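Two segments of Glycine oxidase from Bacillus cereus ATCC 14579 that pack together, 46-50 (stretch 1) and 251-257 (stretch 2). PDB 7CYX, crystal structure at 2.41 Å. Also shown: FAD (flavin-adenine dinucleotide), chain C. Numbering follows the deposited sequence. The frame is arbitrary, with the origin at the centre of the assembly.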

# COMPACT_ATOMS: atom_id res chain seq x y z
N ALA A 46 11.09 -5.20 9.09
CA ALA A 46 11.18 -4.20 10.15
C ALA A 46 9.80 -3.59 10.48
O ALA A 46 8.97 -3.44 9.64
CB ALA A 46 12.17 -3.14 9.73
N ALA A 47 9.60 -3.21 11.75
CA ALA A 47 8.32 -2.64 12.20
C ALA A 47 8.24 -1.14 11.88
O ALA A 47 7.23 -0.52 12.13
CB ALA A 47 8.15 -2.88 13.67
N GLY A 48 9.30 -0.55 11.31
CA GLY A 48 9.24 0.81 10.80
C GLY A 48 9.01 1.86 11.89
O GLY A 48 8.54 2.96 11.59
N LEU A 49 9.39 1.58 13.14
CA LEU A 49 9.24 2.55 14.22
C LEU A 49 10.31 3.62 14.05
O LEU A 49 11.38 3.32 13.59
CB LEU A 49 9.38 1.85 15.57
CG LEU A 49 8.33 0.77 15.84
CD1 LEU A 49 8.60 0.07 17.17
CD2 LEU A 49 6.93 1.36 15.85
N LEU A 50 9.97 4.87 14.37
CA LEU A 50 10.88 6.01 14.30
C LEU A 50 10.99 6.62 15.70
O LEU A 50 10.00 7.14 16.22
CB LEU A 50 10.35 7.04 13.30
CG LEU A 50 9.90 6.52 11.93
CD1 LEU A 50 9.02 7.53 11.21
CD2 LEU A 50 11.08 6.14 11.07
N PHE A 251 10.43 -4.70 23.22
CA PHE A 251 9.26 -5.43 22.71
C PHE A 251 8.20 -4.43 22.25
O PHE A 251 7.99 -3.42 22.90
CB PHE A 251 8.72 -6.37 23.78
CG PHE A 251 7.65 -7.31 23.33
CD1 PHE A 251 7.97 -8.52 22.75
CD2 PHE A 251 6.32 -7.01 23.49
CE1 PHE A 251 6.98 -9.40 22.34
CE2 PHE A 251 5.33 -7.88 23.09
CZ PHE A 251 5.67 -9.07 22.51
N TYR A 252 7.54 -4.71 21.13
CA TYR A 252 6.57 -3.72 20.65
C TYR A 252 5.34 -4.37 20.03
O TYR A 252 5.39 -5.48 19.54
CB TYR A 252 7.21 -2.88 19.55
CG TYR A 252 7.79 -3.70 18.44
CD1 TYR A 252 6.99 -4.18 17.43
CD2 TYR A 252 9.13 -4.02 18.41
CE1 TYR A 252 7.51 -4.95 16.41
CE2 TYR A 252 9.67 -4.78 17.40
CZ TYR A 252 8.85 -5.25 16.40
OH TYR A 252 9.37 -6.01 15.40
N ILE A 253 4.25 -3.63 20.11
CA ILE A 253 2.97 -3.96 19.46
C ILE A 253 2.70 -2.73 18.61
O ILE A 253 2.71 -1.65 19.15
CB ILE A 253 1.84 -4.19 20.47
CG1 ILE A 253 2.22 -5.23 21.52
CG2 ILE A 253 0.57 -4.56 19.75
CD1 ILE A 253 1.06 -5.72 22.33
N THR A 254 2.55 -2.90 17.31
CA THR A 254 2.33 -1.69 16.52
C THR A 254 1.17 -1.88 15.56
O THR A 254 1.08 -2.94 14.96
CB THR A 254 3.51 -1.40 15.60
OG1 THR A 254 4.56 -1.02 16.48
CG2 THR A 254 3.26 -0.25 14.66
N PRO A 255 0.24 -0.93 15.48
CA PRO A 255 -0.77 -0.95 14.42
C PRO A 255 -0.11 -0.67 13.06
O PRO A 255 0.95 -0.05 13.02
CB PRO A 255 -1.72 0.20 14.76
CG PRO A 255 -0.85 1.15 15.56
CD PRO A 255 0.09 0.25 16.35
N LYS A 256 -0.76 -1.14 11.99
CA LYS A 256 -0.46 -0.77 10.62
C LYS A 256 -1.79 -0.60 9.87
O LYS A 256 -2.80 -1.16 10.29
CB LYS A 256 0.41 -1.83 9.94
CG LYS A 256 1.79 -2.01 10.53
CD LYS A 256 2.66 -0.79 10.37
CE LYS A 256 4.05 -0.95 10.96
NZ LYS A 256 4.80 0.32 10.92
N ARG A 257 -1.77 0.19 8.77
CA ARG A 257 -2.86 0.32 7.82
C ARG A 257 -3.63 -1.00 7.75
O ARG A 257 -3.01 -2.08 7.53
CB ARG A 257 -2.38 0.48 6.37
CG ARG A 257 -1.65 1.76 6.03
CD ARG A 257 -1.83 2.04 4.55
NE ARG A 257 -0.64 2.42 3.81
CZ ARG A 257 0.07 1.58 3.07
NH1 ARG A 257 1.12 2.05 2.41
NH2 ARG A 257 -0.24 0.29 3.01
PA FAD C . 18.83 -5.13 4.05
O1A FAD C . 17.42 -4.68 3.99
O2A FAD C . 19.07 -6.52 4.57
O5B FAD C . 19.44 -4.90 2.62
C5B FAD C . 20.62 -5.54 2.26
C4B FAD C . 20.36 -6.02 0.85
O4B FAD C . 21.61 -6.25 0.24
C3B FAD C . 19.60 -7.32 0.81
O3B FAD C . 18.41 -7.10 0.02
C2B FAD C . 20.53 -8.33 0.13
O2B FAD C . 19.84 -9.10 -0.86
C1B FAD C . 21.50 -7.42 -0.58
N9A FAD C . 22.84 -7.97 -0.80
C8A FAD C . 23.67 -8.41 0.17
N7A FAD C . 24.83 -8.82 -0.38
C5A FAD C . 24.76 -8.59 -1.70
C6A FAD C . 25.66 -8.79 -2.83
N6A FAD C . 26.87 -9.34 -2.58
N1A FAD C . 25.21 -8.47 -4.07
C2A FAD C . 23.98 -7.97 -4.25
N3A FAD C . 23.10 -7.75 -3.25
C4A FAD C . 23.44 -8.03 -1.97
N1 FAD C . 14.60 -0.38 12.11
C2 FAD C . 13.97 0.77 12.52
O2 FAD C . 14.52 1.84 12.17
N3 FAD C . 12.84 0.75 13.26
C4 FAD C . 12.25 -0.42 13.58
O4 FAD C . 11.17 -0.49 14.23
C4X FAD C . 12.91 -1.69 13.18
N5 FAD C . 12.40 -2.88 13.50
C5X FAD C . 13.00 -4.02 13.10
C6 FAD C . 12.43 -5.24 13.43
C7 FAD C . 13.04 -6.42 13.03
C7M FAD C . 12.43 -7.76 13.40
C8 FAD C . 14.27 -6.38 12.24
C8M FAD C . 14.95 -7.66 11.78
C9 FAD C . 14.82 -5.18 11.92
C9A FAD C . 14.25 -3.99 12.31
N10 FAD C . 14.81 -2.76 11.94
C10 FAD C . 14.15 -1.60 12.39
C1' FAD C . 16.09 -2.63 11.24
C2' FAD C . 16.10 -2.47 9.76
O2' FAD C . 15.41 -3.60 9.19
C3' FAD C . 17.55 -2.47 9.31
O3' FAD C . 18.41 -1.70 10.21
C4' FAD C . 17.57 -2.03 7.84
O4' FAD C . 16.60 -2.77 7.09
C5' FAD C . 18.89 -2.29 7.17
O5' FAD C . 18.71 -2.07 5.78
P FAD C . 19.84 -2.53 4.76
O1P FAD C . 21.18 -2.18 5.28
O2P FAD C . 19.39 -2.08 3.39
O3P FAD C . 19.71 -4.13 4.98

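The contact joins two pieces of chain more than 200 residues apart in sequence: a short loop, 46-48, that runs into a strand at L49, and an extended strand, 251-256. The backbones stay well separated. Even at the closest register, A47 CA to T254 CA, the distance is 7.4 Å, so the space between them is filled by side chains, and the one hydrogen bond across the contact uses a side chain as donor. About 242 Å² of surface is buried in total, a small patch built from few residues.

The strand supplies its half by simple alternation. Y252, T254 and K256 all send CA-to-CB toward stretch 46-50, whereas I253 between them points away. Every second position therefore works on this contact, giving an aromatic ring, a small branched residue and a long amine in sequence.

Y252 takes chi1 p (54°) with chi2 at 82°. This conformation brings the ring against A47, with A47 CB 3.5 Å from Y252 CE1. The approach is oblique, and the small methyl fits closely against the ring carbon. The base of the same side chain serves a second neighbour: L49 CD1 lies 4.0 Å from Y252 CB. The ring also carries its hydroxyl on toward the cofactor, where Y252 OH comes within 3.7 Å of FAD C6.

L49 has chi1 m (-62°) and chi2 t (177°), a common and relaxed leucine rotamer. It spreads the two methyls over alternate strand positions, two residues apart: CD1 is the methyl nearer Y252, and CD2 the one nearer T254, with L49 CD2 3.4 Å from T254 OG1. The latter is a van der Waals contact between a methyl and a hydroxyl oxygen, set by T254 chi1 at m (-69°), which turns OG1 to the leucine.

K256 makes the polar contact. Chi1 and chi2 are both m (-64° and -65°), bending the chain near its base; chi3 and chi4 are t (-180° and -173°), so the remainder runs straight. The extended end delivers NZ to the backbone carbonyl of A47, with K256 NZ donating to A47 O at 2.8 Å. A charged amine thus meets a polar backbone group, and NZ has further hydrogen bonding elsewhere in the structure.

G48 allows the turn between A47 and L49. Its positive phi (65°, with psi 25°) by itself favours glycine. A CB built there in ideal geometry would sit 3.6 Å from K256 NZ, close to the amine that bonds A47 O.

While its side chain packs on the strand, L49 gives its backbone to the flavin. L49 N donates to FAD O4 at 2.9 Å, and FAD N3 donates to L49 O at 3.0 Å, a two-way pairing with the ring's polar edge. A47 N also approaches FAD N5, at 3.3 Å. The rule to read here is one of shared duty: the backbone of L49 pairs with the flavin, while strand 251-256 packs against the side chains of A47 and L49 and ties down one carbonyl with a lysine.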